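PDB 4XVH: carbohydrate esterase family 2 (CE2) from Chaetomium olivicolor, which probably removes acetyl groups from xylan-type plant polysaccharides, its hydrolase domain following a jelly-roll domain in a single chain. Local coordinates for residues R82-Y87 and V159-K164; R248-L253 and G286-F291; L46-G51 and S65-L70; P141-V146 and A310-E315; V2-R7 and T20-A25. All coordinates share one frame; numbering follows the deposited sequence. Where two conformers were deposited one is given.

Interaction 1 (R82-Y87 and V159-K164); sequences RSEPAY and VAWSGK. With PEU (2,5,8,11,14,17,20,23,26,29,32,35,38,41,44,47,50,53,56,59,62,65,68,71,74,77,80-heptacosaoxadooctacontan-82-ol), chain C.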
# COMPACT_ATOMS: atom_id res chain seq x y z
N ARG A 82 -9.20 -0.34 -2.95
CA ARG A 82 -8.44 -1.52 -3.35
C ARG A 82 -7.31 -1.16 -4.32
O ARG A 82 -6.31 -1.89 -4.42
CB ARG A 82 -9.37 -2.53 -4.06
CG ARG A 82 -10.47 -3.12 -3.19
CD ARG A 82 -11.61 -3.63 -4.04
NE ARG A 82 -11.24 -4.67 -4.99
CZ ARG A 82 -11.15 -5.98 -4.70
NH1 ARG A 82 -11.41 -6.43 -3.47
NH2 ARG A 82 -10.82 -6.86 -5.65
N SER A 83 -7.50 -0.07 -5.07
CA SER A 83 -6.70 0.22 -6.25
C SER A 83 -5.82 1.45 -6.09
O SER A 83 -5.75 2.03 -5.00
CB SER A 83 -7.62 0.41 -7.48
OG SER A 83 -8.59 1.42 -7.24
N GLU A 84 -5.19 1.88 -7.18
CA GLU A 84 -4.07 2.84 -7.05
C GLU A 84 -4.25 4.09 -7.92
O GLU A 84 -5.06 4.10 -8.84
CB GLU A 84 -2.76 2.13 -7.40
CG GLU A 84 -2.67 1.80 -8.92
CD GLU A 84 -1.36 1.12 -9.28
OE1 GLU A 84 -0.29 1.79 -9.16
OE2 GLU A 84 -1.41 -0.08 -9.66
N PRO A 85 -3.49 5.14 -7.62
CA PRO A 85 -3.69 6.41 -8.33
C PRO A 85 -3.51 6.31 -9.84
O PRO A 85 -4.17 7.06 -10.57
CB PRO A 85 -2.61 7.33 -7.74
CG PRO A 85 -1.98 6.61 -6.63
CD PRO A 85 -2.62 5.28 -6.44
N ALA A 86 -2.68 5.39 -10.30
CA ALA A 86 -2.38 5.31 -11.73
C ALA A 86 -3.64 5.03 -12.54
O ALA A 86 -3.71 5.41 -13.70
CB ALA A 86 -1.33 4.22 -12.02
N TYR A 87 -4.63 4.36 -11.93
CA TYR A 87 -5.85 4.00 -12.65
C TYR A 87 -6.95 5.05 -12.46
O TYR A 87 -7.83 5.19 -13.31
CB TYR A 87 -6.36 2.63 -12.21
CG TYR A 87 -5.57 1.47 -12.79
CD1 TYR A 87 -5.84 0.98 -14.06
CD2 TYR A 87 -4.51 0.90 -12.07
CE1 TYR A 87 -5.10 -0.07 -14.60
CE2 TYR A 87 -3.76 -0.15 -12.61
CZ TYR A 87 -4.06 -0.63 -13.87
OH TYR A 87 -3.30 -1.67 -14.38
N VAL A 159 1.70 3.82 0.84
CA VAL A 159 2.16 4.76 -0.16
C VAL A 159 2.88 3.96 -1.22
O VAL A 159 4.03 3.57 -1.02
CB VAL A 159 3.10 5.83 0.42
CG1 VAL A 159 3.48 6.82 -0.69
CG2 VAL A 159 2.39 6.58 1.53
N ALA A 160 2.20 3.70 -2.33
CA ALA A 160 2.73 2.76 -3.32
C ALA A 160 2.17 3.05 -4.68
O ALA A 160 1.06 3.56 -4.79
CB ALA A 160 2.41 1.34 -2.92
N TRP A 161 2.93 2.72 -5.73
CA TRP A 161 2.54 3.09 -7.08
C TRP A 161 3.18 2.04 -8.01
O TRP A 161 4.37 1.80 -7.91
CB TRP A 161 3.03 4.52 -7.41
CG TRP A 161 2.60 5.10 -8.72
CD1 TRP A 161 2.65 4.50 -9.95
CD2 TRP A 161 2.07 6.42 -8.93
NE1 TRP A 161 2.16 5.38 -10.92
CE2 TRP A 161 1.80 6.56 -10.31
CE3 TRP A 161 1.78 7.50 -8.07
CZ2 TRP A 161 1.27 7.73 -10.85
CZ3 TRP A 161 1.26 8.67 -8.62
CH2 TRP A 161 1.01 8.78 -9.99
N SER A 162 2.38 1.41 -8.86
CA SER A 162 2.92 0.33 -9.70
C SER A 162 4.00 0.85 -10.65
O SER A 162 3.85 1.93 -11.24
CB SER A 162 1.80 -0.34 -10.50
OG SER A 162 1.00 -1.08 -9.58
N GLY A 163 5.07 0.08 -10.77
CA GLY A 163 6.13 0.36 -11.72
C GLY A 163 7.23 1.23 -11.14
O GLY A 163 8.25 1.44 -11.79
N LYS A 164 7.02 1.72 -9.91
CA LYS A 164 7.95 2.67 -9.34
C LYS A 164 9.11 1.99 -8.64
O LYS A 164 8.99 0.90 -8.09
CB LYS A 164 7.23 3.60 -8.36
CG LYS A 164 6.17 4.47 -9.03
CD LYS A 164 6.80 5.41 -10.08
CE LYS A 164 5.78 6.46 -10.53
NZ LYS A 164 6.38 7.42 -11.52
CAA PEU C . -6.18 8.40 -15.33
OAB PEU C . -5.51 7.53 -16.26
CAC PEU C . -4.61 8.27 -17.18
CAD PEU C . -3.78 7.50 -18.28
OAE PEU C . -4.60 6.79 -19.23
CAF PEU C . -5.39 5.70 -18.64
CAG PEU C . -4.74 4.39 -18.17
OAH PEU C . -3.65 4.46 -17.23
CAI PEU C . -3.29 3.12 -16.77
CAJ PEU C . -1.97 3.11 -15.99
OAK PEU C . -1.67 1.77 -15.51
CAL PEU C . -0.27 1.68 -15.19
CAM PEU C . 0.17 0.31 -14.69
OAN PEU C . 1.61 0.41 -14.68
CAO PEU C . 2.29 -0.82 -14.34
CAP PEU C . 3.63 -0.49 -14.96
OAQ PEU C . 4.82 -1.32 -15.00
CAR PEU C . 4.70 -2.68 -15.54
CAS PEU C . 4.09 -3.83 -14.71
OAT PEU C . 4.85 -4.16 -13.48
CAU PEU C . 4.96 -3.11 -12.48
CAV PEU C . 5.79 -3.56 -11.26
OAW PEU C . 5.94 -2.60 -10.18
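The OG of Ser162 donates a 2.6 Å hydrogen bond to OE2 of Glu84, and the same carboxylate takes the backbone N of Ser162 on OE1 at 2.7 Å and 169°. Both oxygens use their syn lone pairs, so the carboxylate grips one residue like a two-pronged fork. This is the seam between the two domains: Glu84 belongs to a loop of the jelly roll, and Ser162 to the type II turn that follows strand 155-160 in the SGNH hydrolase fold. An alanine in place of Glu84 would probably leave N and OG of Ser162 without their acceptors and let the turn shift. The carboxylate of Glu138 close by would probably make it harder for both acids to be charged at once.

Beside this clasp, Pro85 lies obliquely against the indole of Trp161, its CB 4.2 Å above one face towards the rim. The opposite face carries CE of Lys164, 3.7 Å above the plane, so the ring is sandwiched. CB of Ala86 comes within 3.8 Å of NE1 of Trp161.

Past the clasp the turn reaches the bound polyether. Gly163 N donates to OAW at 2.9 Å, and Asn215 bonds the same ligand; this is consistent with the backbone N-H and asparagine that help form the oxyanion hole in SGNH hydrolases. The positive phi of Gly163 suits glycine. From the jelly-roll side, Tyr87 turns one ring face to the polyether, with OAK of the ligand 3.8 Å above the ring plane, displaced towards the rim near CZ.

Interaction 2 (R248-L253 and G286-F291); sequences RAHFFL and GAKAHF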
# COMPACT_ATOMS: atom_id res chain seq x y z
N ARG A 248 11.94 7.57 15.70
CA ARG A 248 11.87 6.40 16.57
C ARG A 248 11.34 5.16 15.84
O ARG A 248 11.23 4.10 16.42
CB ARG A 248 10.98 6.68 17.78
CG ARG A 248 11.48 7.78 18.73
CD ARG A 248 10.38 8.17 19.75
NE ARG A 248 9.20 8.79 19.12
CZ ARG A 248 8.06 8.17 18.82
NH1 ARG A 248 7.89 6.87 19.09
NH2 ARG A 248 7.07 8.85 18.24
N ALA A 249 10.97 5.28 14.57
CA ALA A 249 10.34 4.12 13.92
C ALA A 249 11.35 3.01 13.67
O ALA A 249 12.53 3.29 13.43
CB ALA A 249 9.71 4.53 12.59
N HIS A 250 10.89 1.76 13.70
CA HIS A 250 11.69 0.66 13.17
C HIS A 250 11.39 0.48 11.68
O HIS A 250 10.25 0.67 11.24
CB HIS A 250 11.42 -0.64 13.92
CG HIS A 250 12.06 -0.67 15.27
ND1 HIS A 250 13.03 -1.59 15.62
CD2 HIS A 250 11.88 0.11 16.36
CE1 HIS A 250 13.44 -1.35 16.86
NE2 HIS A 250 12.74 -0.34 17.34
N PHE A 251 12.41 0.12 10.91
CA PHE A 251 12.25 -0.03 9.47
C PHE A 251 12.40 -1.49 9.05
O PHE A 251 13.33 -2.19 9.52
CB PHE A 251 13.26 0.88 8.73
CG PHE A 251 12.95 2.34 8.88
CD1 PHE A 251 13.21 3.00 10.07
CD2 PHE A 251 12.32 3.03 7.84
CE1 PHE A 251 12.91 4.33 10.24
CE2 PHE A 251 12.00 4.36 7.97
CZ PHE A 251 12.29 5.03 9.19
N PHE A 252 11.51 -1.93 8.17
CA PHE A 252 11.44 -3.30 7.70
C PHE A 252 11.63 -3.31 6.19
O PHE A 252 10.74 -2.90 5.43
CB PHE A 252 10.11 -3.94 8.16
CG PHE A 252 10.01 -3.99 9.66
CD1 PHE A 252 9.55 -2.89 10.38
CD2 PHE A 252 10.54 -5.07 10.37
CE1 PHE A 252 9.53 -2.88 11.77
CE2 PHE A 252 10.52 -5.06 11.80
CZ PHE A 252 10.00 -3.97 12.48
N LEU A 253 12.81 -3.77 5.78
CA LEU A 253 13.25 -3.73 4.39
C LEU A 253 13.15 -5.11 3.75
O LEU A 253 13.83 -6.05 4.16
CB LEU A 253 14.69 -3.20 4.30
CG LEU A 253 14.98 -1.91 5.09
CD1 LEU A 253 16.40 -1.37 4.81
CD2 LEU A 253 13.97 -0.81 4.84
N GLY A 286 21.72 0.48 11.32
CA GLY A 286 21.71 0.19 12.74
C GLY A 286 20.52 -0.62 13.23
O GLY A 286 19.76 -1.21 12.45
N ALA A 287 20.37 -0.61 14.54
CA ALA A 287 19.49 -1.53 15.24
C ALA A 287 17.98 -1.34 14.95
O ALA A 287 17.20 -2.26 15.16
CB ALA A 287 19.76 -1.43 16.76
N LYS A 288 17.57 -0.17 14.48
CA LYS A 288 16.15 0.01 14.19
C LYS A 288 15.78 -0.38 12.76
O LYS A 288 14.63 -0.25 12.35
CB LYS A 288 15.73 1.45 14.48
CG LYS A 288 15.66 1.73 15.99
CD LYS A 288 15.27 3.15 16.26
CE LYS A 288 15.70 3.58 17.67
NZ LYS A 288 14.95 2.81 18.70
N ALA A 289 16.76 -0.86 12.00
CA ALA A 289 16.51 -1.39 10.66
C ALA A 289 16.51 -2.91 10.70
O ALA A 289 17.31 -3.51 11.43
CB ALA A 289 17.55 -0.91 9.67
N HIS A 290 15.66 -3.53 9.89
CA HIS A 290 15.49 -4.98 9.93
C HIS A 290 15.29 -5.51 8.53
O HIS A 290 14.43 -4.98 7.80
CB HIS A 290 14.28 -5.35 10.79
CG HIS A 290 14.30 -4.72 12.15
ND1 HIS A 290 14.90 -5.33 13.24
CD2 HIS A 290 13.81 -3.54 12.59
CE1 HIS A 290 14.79 -4.53 14.29
NE2 HIS A 290 14.11 -3.45 13.93
N PHE A 291 16.01 -6.58 8.18
CA PHE A 291 15.76 -7.25 6.90
C PHE A 291 14.67 -8.29 7.03
O PHE A 291 14.65 -9.08 7.99
CB PHE A 291 17.04 -7.92 6.36
CG PHE A 291 16.78 -9.01 5.32
CD1 PHE A 291 16.37 -8.68 4.04
CD2 PHE A 291 16.95 -10.37 5.64
CE1 PHE A 291 16.12 -9.70 3.09
CE2 PHE A 291 16.73 -11.37 4.69
CZ PHE A 291 16.32 -11.02 3.43
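His250 to Leu253 runs parallel to Lys288 to Phe291 in register, the axes of strands 250-253 and 289-291 crossing at -23° and approaching to 4.7 Å. This is the pairing of a beta-alpha-beta unit at the edge of the parallel sheet, with helix 270-285 as the crossover. Phe251 N bonds to O of Lys288 at 2.7 Å and Leu253 N to O of His290 at 2.9 Å, while the bond from His290 N to O of Phe251 is weak.

On one side of the sheet the aromatics gather. His250 and His290 meet rim to rim, ND1 of His250 being 2.7 Å from NE2 of His290 in a nearly straight hydrogen bond (174°). Phe252 lies alongside His290, pointing the same way, and its CE2 comes 3.7 Å from CD2 of His290; the planes are near parallel but slid apart, with little overlap. CG of Lys288 sits over a face of His250, 3.9 Å from the ring centroid, in a CH-pi contact, the two side chains crossing at about a right angle. Phe251 and Leu253 point to the other side, towards helix 228-243, and Leu253 also meets helix 270-285.

The histidine pair needs one nitrogen with its proton and one without, so both rings are unlikely to be fully protonated together; the ammonium of Lys288, with NZ 4.1 Å from NE2 of His250, would further disfavour charge on His250.

Interaction 3 (L46-G51 and S65-L70); sequences LVIDGG and STPAGL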
# COMPACT_ATOMS: atom_id res chain seq x y z
N LEU A 46 -16.33 -2.29 0.65
CA LEU A 46 -17.21 -1.68 1.65
C LEU A 46 -17.53 -2.75 2.68
O LEU A 46 -18.09 -3.81 2.32
CB LEU A 46 -18.49 -1.13 0.99
CG LEU A 46 -19.49 -0.47 1.95
CD1 LEU A 46 -18.97 0.90 2.40
CD2 LEU A 46 -20.84 -0.34 1.26
N VAL A 47 -17.14 -2.54 3.94
CA VAL A 47 -17.31 -3.55 4.97
C VAL A 47 -18.35 -3.06 5.98
O VAL A 47 -18.18 -2.01 6.59
CB VAL A 47 -15.98 -3.90 5.69
CG1 VAL A 47 -16.26 -4.68 6.96
CG2 VAL A 47 -15.05 -4.70 4.73
N ILE A 48 -19.43 -3.82 6.12
CA ILE A 48 -20.55 -3.44 6.96
C ILE A 48 -20.62 -4.38 8.16
O ILE A 48 -20.64 -5.62 7.98
CB ILE A 48 -21.88 -3.51 6.18
CG1 ILE A 48 -21.76 -2.73 4.87
CG2 ILE A 48 -23.05 -2.98 7.01
CD1 ILE A 48 -21.55 -1.18 5.14
N ASP A 49 -20.67 -3.82 9.37
CA ASP A 49 -20.74 -4.65 10.58
C ASP A 49 -19.62 -5.69 10.62
O ASP A 49 -19.81 -6.82 11.10
CB ASP A 49 -22.11 -5.32 10.66
CG ASP A 49 -23.23 -4.31 10.81
OD1 ASP A 49 -22.91 -3.20 11.29
OD2 ASP A 49 -24.39 -4.59 10.44
N GLY A 50 -18.46 -5.30 10.09
CA GLY A 50 -17.31 -6.18 9.98
C GLY A 50 -17.53 -7.42 9.15
O GLY A 50 -16.89 -8.43 9.38
N GLY A 51 -18.44 -7.35 8.18
CA GLY A 51 -18.71 -8.52 7.37
C GLY A 51 -17.78 -8.69 6.18
O GLY A 51 -16.75 -8.02 6.05
N SER A 65 -23.87 3.68 -1.06
CA SER A 65 -24.79 3.46 0.05
C SER A 65 -24.61 2.11 0.69
O SER A 65 -24.18 1.16 0.03
CB SER A 65 -26.23 3.60 -0.42
OG SER A 65 -26.44 4.91 -0.90
N THR A 66 -24.93 2.03 1.97
CA THR A 66 -24.97 0.77 2.70
C THR A 66 -25.97 -0.19 2.00
O THR A 66 -26.88 0.26 1.29
CB THR A 66 -25.36 0.99 4.18
OG1 THR A 66 -26.57 1.76 4.25
CG2 THR A 66 -24.26 1.75 4.92
N PRO A 67 -25.80 -1.51 2.19
CA PRO A 67 -26.69 -2.51 1.56
C PRO A 67 -28.14 -2.46 2.04
O PRO A 67 -28.41 -2.17 3.22
CB PRO A 67 -26.03 -3.85 1.95
CG PRO A 67 -25.20 -3.54 3.14
CD PRO A 67 -24.67 -2.16 2.87
N ALA A 68 -29.08 -2.73 1.14
CA ALA A 68 -30.47 -2.89 1.53
C ALA A 68 -30.57 -4.06 2.49
O ALA A 68 -29.77 -5.01 2.41
CB ALA A 68 -31.37 -3.12 0.33
N GLY A 69 -31.54 -4.00 3.40
CA GLY A 69 -31.87 -5.13 4.24
C GLY A 69 -31.35 -5.05 5.67
O GLY A 69 -31.65 -5.93 6.46
N LEU A 70 -30.59 -4.00 5.99
CA LEU A 70 -30.06 -3.85 7.34
C LEU A 70 -31.22 -3.63 8.32
O LEU A 70 -32.29 -3.13 7.93
CB LEU A 70 -29.04 -2.70 7.42
CG LEU A 70 -27.76 -2.90 6.61
CD1 LEU A 70 -26.89 -1.64 6.72
CD2 LEU A 70 -26.97 -4.16 7.04
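The puckered ring of Pro67 presents its CD and CG corner to Ile48, CD lying 3.6 Å and CG 3.9 Å from CG1 of that isoleucine, the two side chains meeting tip to tip. The flat group here, the carboxylate of Asp49, comes no nearer than 4.3 Å from its OD2 to CD2 of Leu70. Its oxygens look to strand 73-81 instead, where OD2 bonds to ND1 of His75 and OD1 to N of Thr76.

Ile48 is the hub of this apolar contact, and each of its branches has a partner. CG2 stands anti to the backbone N and fits against both methyls of Leu70, 4.1 Å from CD1 and from CD2. In the other branch, CG1 stands anti to the carbonyl carbon (chi1 -51°), against CD of Pro67, and chi2 (-65°) then brings CD1 4.0 Å from CG2 of Thr66, whose side chain it crosses at about a right angle. Two residues earlier in the strand, CD2 of Leu46 touches O of Ser65 at 3.9 Å. No hydrogen bond joins the two segments; OG1 of Thr66 is held by N of Ala31.

Two tight turns close off the contact, a type I' turn from Ile48 to Gly51 and a type II turn from Pro67 to Leu70. In the jelly-roll sandwich, strand 44-48 belongs to one sheet and strand 63-65 edges the other, so Ile48 and its partners bridge the two sheets, with Val77 of strand 73-81 touching Leu46, Ile48 and Thr66, and Ile54 of strand 54-56 touching Pro67.

Interaction 4 (P141-V146 and A310-E315); sequences PKTYGV and ATHAAE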
# COMPACT_ATOMS: atom_id res chain seq x y z
N PRO A 141 -6.48 -4.40 0.23
CA PRO A 141 -6.78 -4.96 1.57
C PRO A 141 -6.28 -6.40 1.77
O PRO A 141 -6.31 -6.89 2.93
CB PRO A 141 -8.31 -4.90 1.65
CG PRO A 141 -8.71 -3.73 0.76
CD PRO A 141 -7.68 -3.78 -0.39
N LYS A 142 -5.87 -7.07 0.70
CA LYS A 142 -5.37 -8.44 0.84
C LYS A 142 -3.85 -8.53 0.71
O LYS A 142 -3.30 -9.64 0.63
CB LYS A 142 -6.00 -9.38 -0.19
CG LYS A 142 -7.49 -9.67 0.12
CD LYS A 142 -7.98 -10.91 -0.68
CE LYS A 142 -9.39 -11.32 -0.24
NZ LYS A 142 -9.86 -12.56 -0.98
N THR A 143 -3.17 -7.39 0.66
CA THR A 143 -1.71 -7.41 0.46
C THR A 143 -0.98 -7.81 1.74
O THR A 143 -1.51 -7.65 2.83
CB THR A 143 -1.17 -6.05 0.00
OG1 THR A 143 -1.60 -5.02 0.91
CG2 THR A 143 -1.65 -5.74 -1.45
N TYR A 144 0.27 -8.27 1.59
CA TYR A 144 1.11 -8.68 2.72
C TYR A 144 1.21 -7.54 3.76
O TYR A 144 1.15 -7.78 4.96
CB TYR A 144 2.53 -9.08 2.23
CG TYR A 144 3.32 -7.85 1.82
CD1 TYR A 144 3.05 -7.18 0.61
CD2 TYR A 144 4.25 -7.29 2.68
CE1 TYR A 144 3.73 -6.00 0.27
CE2 TYR A 144 4.93 -6.14 2.36
CZ TYR A 144 4.67 -5.49 1.15
OH TYR A 144 5.36 -4.32 0.87
N GLY A 145 1.34 -6.29 3.31
CA GLY A 145 1.54 -5.22 4.29
C GLY A 145 0.29 -4.93 5.10
O GLY A 145 0.34 -4.71 6.31
N VAL A 146 -0.85 -4.89 4.42
CA VAL A 146 -2.13 -4.69 5.12
C VAL A 146 -2.51 -5.87 6.04
O VAL A 146 -2.99 -5.68 7.17
CB VAL A 146 -3.22 -4.41 4.08
CG1 VAL A 146 -4.62 -4.40 4.75
CG2 VAL A 146 -2.88 -3.05 3.38
N ALA A 310 -2.67 -16.07 -1.78
CA ALA A 310 -1.94 -16.99 -0.91
C ALA A 310 -0.53 -16.50 -0.64
O ALA A 310 -0.02 -16.58 0.49
CB ALA A 310 -1.91 -18.44 -1.51
N THR A 311 0.14 -16.03 -1.68
CA THR A 311 1.51 -15.56 -1.52
C THR A 311 1.57 -14.32 -0.63
O THR A 311 2.44 -14.20 0.25
CB THR A 311 2.16 -15.26 -2.90
OG1 THR A 311 2.20 -16.49 -3.66
CG2 THR A 311 3.59 -14.73 -2.75
N HIS A 312 0.63 -13.40 -0.83
CA HIS A 312 0.55 -12.25 0.06
C HIS A 312 0.25 -12.68 1.51
O HIS A 312 0.82 -12.17 2.43
CB HIS A 312 -0.55 -11.28 -0.41
CG HIS A 312 -0.10 -10.32 -1.47
ND1 HIS A 312 0.69 -9.22 -1.18
CD2 HIS A 312 -0.36 -10.27 -2.80
CE1 HIS A 312 0.89 -8.53 -2.29
NE2 HIS A 312 0.28 -9.15 -3.30
N ALA A 313 -0.69 -13.61 1.70
CA ALA A 313 -1.11 -13.91 3.06
C ALA A 313 0.07 -14.54 3.82
O ALA A 313 0.29 -14.25 5.01
CB ALA A 313 -2.34 -14.83 3.05
N ALA A 314 0.83 -15.39 3.13
CA ALA A 314 1.98 -16.06 3.76
C ALA A 314 3.04 -15.04 4.23
O ALA A 314 3.57 -15.13 5.35
CB ALA A 314 2.59 -17.07 2.80
N GLU A 315 3.33 -14.03 3.42
CA GLU A 315 4.34 -13.04 3.83
C GLU A 315 3.75 -12.06 4.85
O GLU A 315 4.47 -11.48 5.68
CB GLU A 315 4.89 -12.27 2.62
CG GLU A 315 6.04 -11.30 2.91
CD GLU A 315 7.34 -11.98 3.30
OE1 GLU A 315 7.42 -13.24 3.24
OE2 GLU A 315 8.29 -11.23 3.66
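Tyr144 donates its backbone N-H to ND1 of His312, at 3.0 Å and 150°, with the nitrogen tilted 27° from the imidazole plane. The donor sits in the first turn of helix 144-151, so a histidine from the C-terminal helix of the SGNH domain satisfies an N-H at this helix start. As ND1 accepts, it carries no proton here, and the helix N-terminus would probably disfavour a charged imidazole.

Around that bond the imidazole is closely lined. CB of His312 lies 3.4 Å from O of Lys142, and ND1 is 3.4 Å from CA of Thr143. The side chain of Thr143 lies beside that of His312, its CG2 off-centre over the ring, 4.3 Å from the centroid. The phenol of Tyr144 meets the imidazole rim to rim, with planes nearly parallel and CD1 of Tyr144 3.6 Å from ND1 of His312. One helical turn on, CB of Glu315 packs against CB of Tyr144 at 4.0 Å.

A second shell sets these groups in place. Thr143 occupies the N-cap position, its OG1 bonded to O of Asn140. At the far end of the Tyr144 ring, OH is hydrogen-bonded to OG1 of Thr120.

Farther out, the ring of Tyr144 meets Trp294, Leu254 of strand 250-254 touches both Tyr144 and Glu315, and Val146 rests on strand 155-160, tying helices 144-151 and 309-327 to the parallel sheet.

Interaction 5 (V2-R7 and T20-A25); sequences VRYLGR and TGVSFA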
# COMPACT_ATOMS: atom_id res chain seq x y z
N VAL A 2 -16.75 10.97 11.27
CA VAL A 2 -16.06 10.09 10.34
C VAL A 2 -14.57 10.16 10.57
O VAL A 2 -14.05 11.24 10.84
CB VAL A 2 -16.37 10.50 8.91
CG1 VAL A 2 -15.82 9.49 7.93
CG2 VAL A 2 -17.88 10.69 8.73
N ARG A 3 -13.86 9.04 10.47
CA ARG A 3 -12.42 9.21 10.43
C ARG A 3 -11.85 8.69 9.13
O ARG A 3 -12.33 7.69 8.55
CB ARG A 3 -11.75 8.60 11.66
CG ARG A 3 -11.43 7.17 11.66
CD ARG A 3 -10.74 6.83 13.03
NE ARG A 3 -10.57 5.39 13.17
CZ ARG A 3 -9.46 4.73 12.85
NH1 ARG A 3 -8.39 5.37 12.40
NH2 ARG A 3 -9.44 3.41 12.99
N TYR A 4 -10.89 9.44 8.63
CA TYR A 4 -10.21 9.10 7.39
C TYR A 4 -9.11 8.09 7.65
O TYR A 4 -8.37 8.21 8.63
CB TYR A 4 -9.67 10.35 6.72
CG TYR A 4 -10.81 11.15 6.16
CD1 TYR A 4 -11.53 12.01 6.99
CD2 TYR A 4 -11.22 11.01 4.83
CE1 TYR A 4 -12.58 12.74 6.52
CE2 TYR A 4 -12.29 11.74 4.34
CZ TYR A 4 -12.97 12.60 5.20
OH TYR A 4 -14.04 13.37 4.78
N LEU A 5 -9.01 7.13 6.75
CA LEU A 5 -8.03 6.07 6.82
C LEU A 5 -6.91 6.31 5.82
O LEU A 5 -7.18 6.62 4.66
CB LEU A 5 -8.71 4.73 6.55
CG LEU A 5 -9.92 4.48 7.44
CD1 LEU A 5 -10.65 3.17 7.07
CD2 LEU A 5 -9.47 4.45 8.89
N GLY A 6 -5.67 6.17 6.27
CA GLY A 6 -4.54 6.34 5.37
C GLY A 6 -4.23 7.81 5.14
O GLY A 6 -4.79 8.69 5.81
N ARG A 7 -3.36 8.08 4.17
CA ARG A 7 -2.91 9.43 3.92
C ARG A 7 -3.91 10.12 2.97
O ARG A 7 -3.93 9.82 1.78
CB ARG A 7 -1.50 9.43 3.33
CG ARG A 7 -0.89 10.82 3.11
CD ARG A 7 0.45 10.71 2.41
NE ARG A 7 1.49 10.15 3.29
CZ ARG A 7 2.78 10.20 3.00
NH1 ARG A 7 3.16 10.78 1.84
NH2 ARG A 7 3.70 9.71 3.84
N THR A 20 -6.70 3.85 1.16
CA THR A 20 -7.29 5.00 1.85
C THR A 20 -8.82 4.91 1.88
O THR A 20 -9.44 4.24 1.05
CB THR A 20 -6.90 6.34 1.20
OG1 THR A 20 -7.15 6.28 -0.21
CG2 THR A 20 -5.39 6.62 1.47
N GLY A 21 -9.44 5.60 2.83
CA GLY A 21 -10.89 5.48 2.95
C GLY A 21 -11.46 6.09 4.20
O GLY A 21 -10.91 7.08 4.71
N VAL A 22 -12.57 5.55 4.69
CA VAL A 22 -13.24 6.17 5.84
C VAL A 22 -13.85 5.10 6.72
O VAL A 22 -14.19 3.99 6.25
CB VAL A 22 -14.35 7.17 5.42
CG1 VAL A 22 -13.76 8.40 4.69
CG2 VAL A 22 -15.43 6.47 4.57
N SER A 23 -13.95 5.40 8.01
CA SER A 23 -14.61 4.51 8.96
C SER A 23 -15.59 5.33 9.79
O SER A 23 -15.26 6.42 10.25
CB SER A 23 -13.56 3.82 9.86
OG SER A 23 -14.14 3.32 11.06
N PHE A 24 -16.79 4.81 10.00
CA PHE A 24 -17.75 5.51 10.84
C PHE A 24 -18.78 4.53 11.35
O PHE A 24 -18.76 3.33 11.00
CB PHE A 24 -18.40 6.69 10.07
CG PHE A 24 -19.18 6.29 8.82
CD1 PHE A 24 -18.56 6.20 7.59
CD2 PHE A 24 -20.56 6.06 8.89
CE1 PHE A 24 -19.29 5.85 6.43
CE2 PHE A 24 -21.31 5.70 7.74
CZ PHE A 24 -20.67 5.60 6.51
N ALA A 25 -19.65 5.00 12.24
CA ALA A 25 -20.73 4.16 12.71
C ALA A 25 -21.98 5.01 12.75
O ALA A 25 -21.90 6.25 12.90
CB ALA A 25 -20.40 3.58 14.09
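An antiparallel ladder in the larger sheet of the jelly roll pairs Arg3 with Ser23, Tyr4 with Val22 and Leu5 with Gly21. Arg3 and Ser23 exchange two bonds, N of Arg3 to O of Ser23 at 3.0 Å and N of Ser23 to O of Arg3 at 2.9 Å. At the next hydrogen-bonded pair, N of Leu5 approaches O of Gly21 at 2.8 Å from 52° above the carbonyl plane, and N of Gly21 returns a bond to O of Leu5.

On one face of the sheet Tyr4 lies alongside Val22, CD2 to CG1 3.6 Å, while CG1 of Val2 reaches CB of Val22 at 3.7 Å. On the other, CD1 of Leu5 packs 3.7 Å from O of Val22, and CD2 of Leu5 lies 3.7 Å above a face of the Arg3 guanidinium. An alanine in place of Leu5 would probably open a gap beside Gly21 and Val22 and leave the guanidinium freer to turn.

Strand 21-28 continues the sheet into strand 73-81, whose Val78 touches Leu5, and Val22 faces Ile95 of strand 88-97. Arg3 and Arg7 reach the hydrolase domain, Arg3 in a salt bridge with Asp155 and Arg7 against strand 155-160, its NH1 hydrogen-bonded to O of Tyr185.

In the fold
Interactions 1 and 4 are the buried contacts, each built round a polar clasp: a carboxylate holding a turn in one, an imidazole accepting a helix N-H in the other. Interactions 2, 3 and 5 are only partly buried. Interactions 3 and 5 both belong to the jelly roll and reach the same sheet, yet the first is mainly apolar, with no hydrogen bond across it, between a strand end and a loop, while the second is a backbone ladder. Interaction 2 also relies on strand pairing, but parallel, at the far edge of the hydrolase sheet whose opposite edge strand leads into interaction 1. Interaction 1 joins the domains and touches both interaction 4, through Arg82 and Pro141, and interaction 5, through Val159 and Arg7.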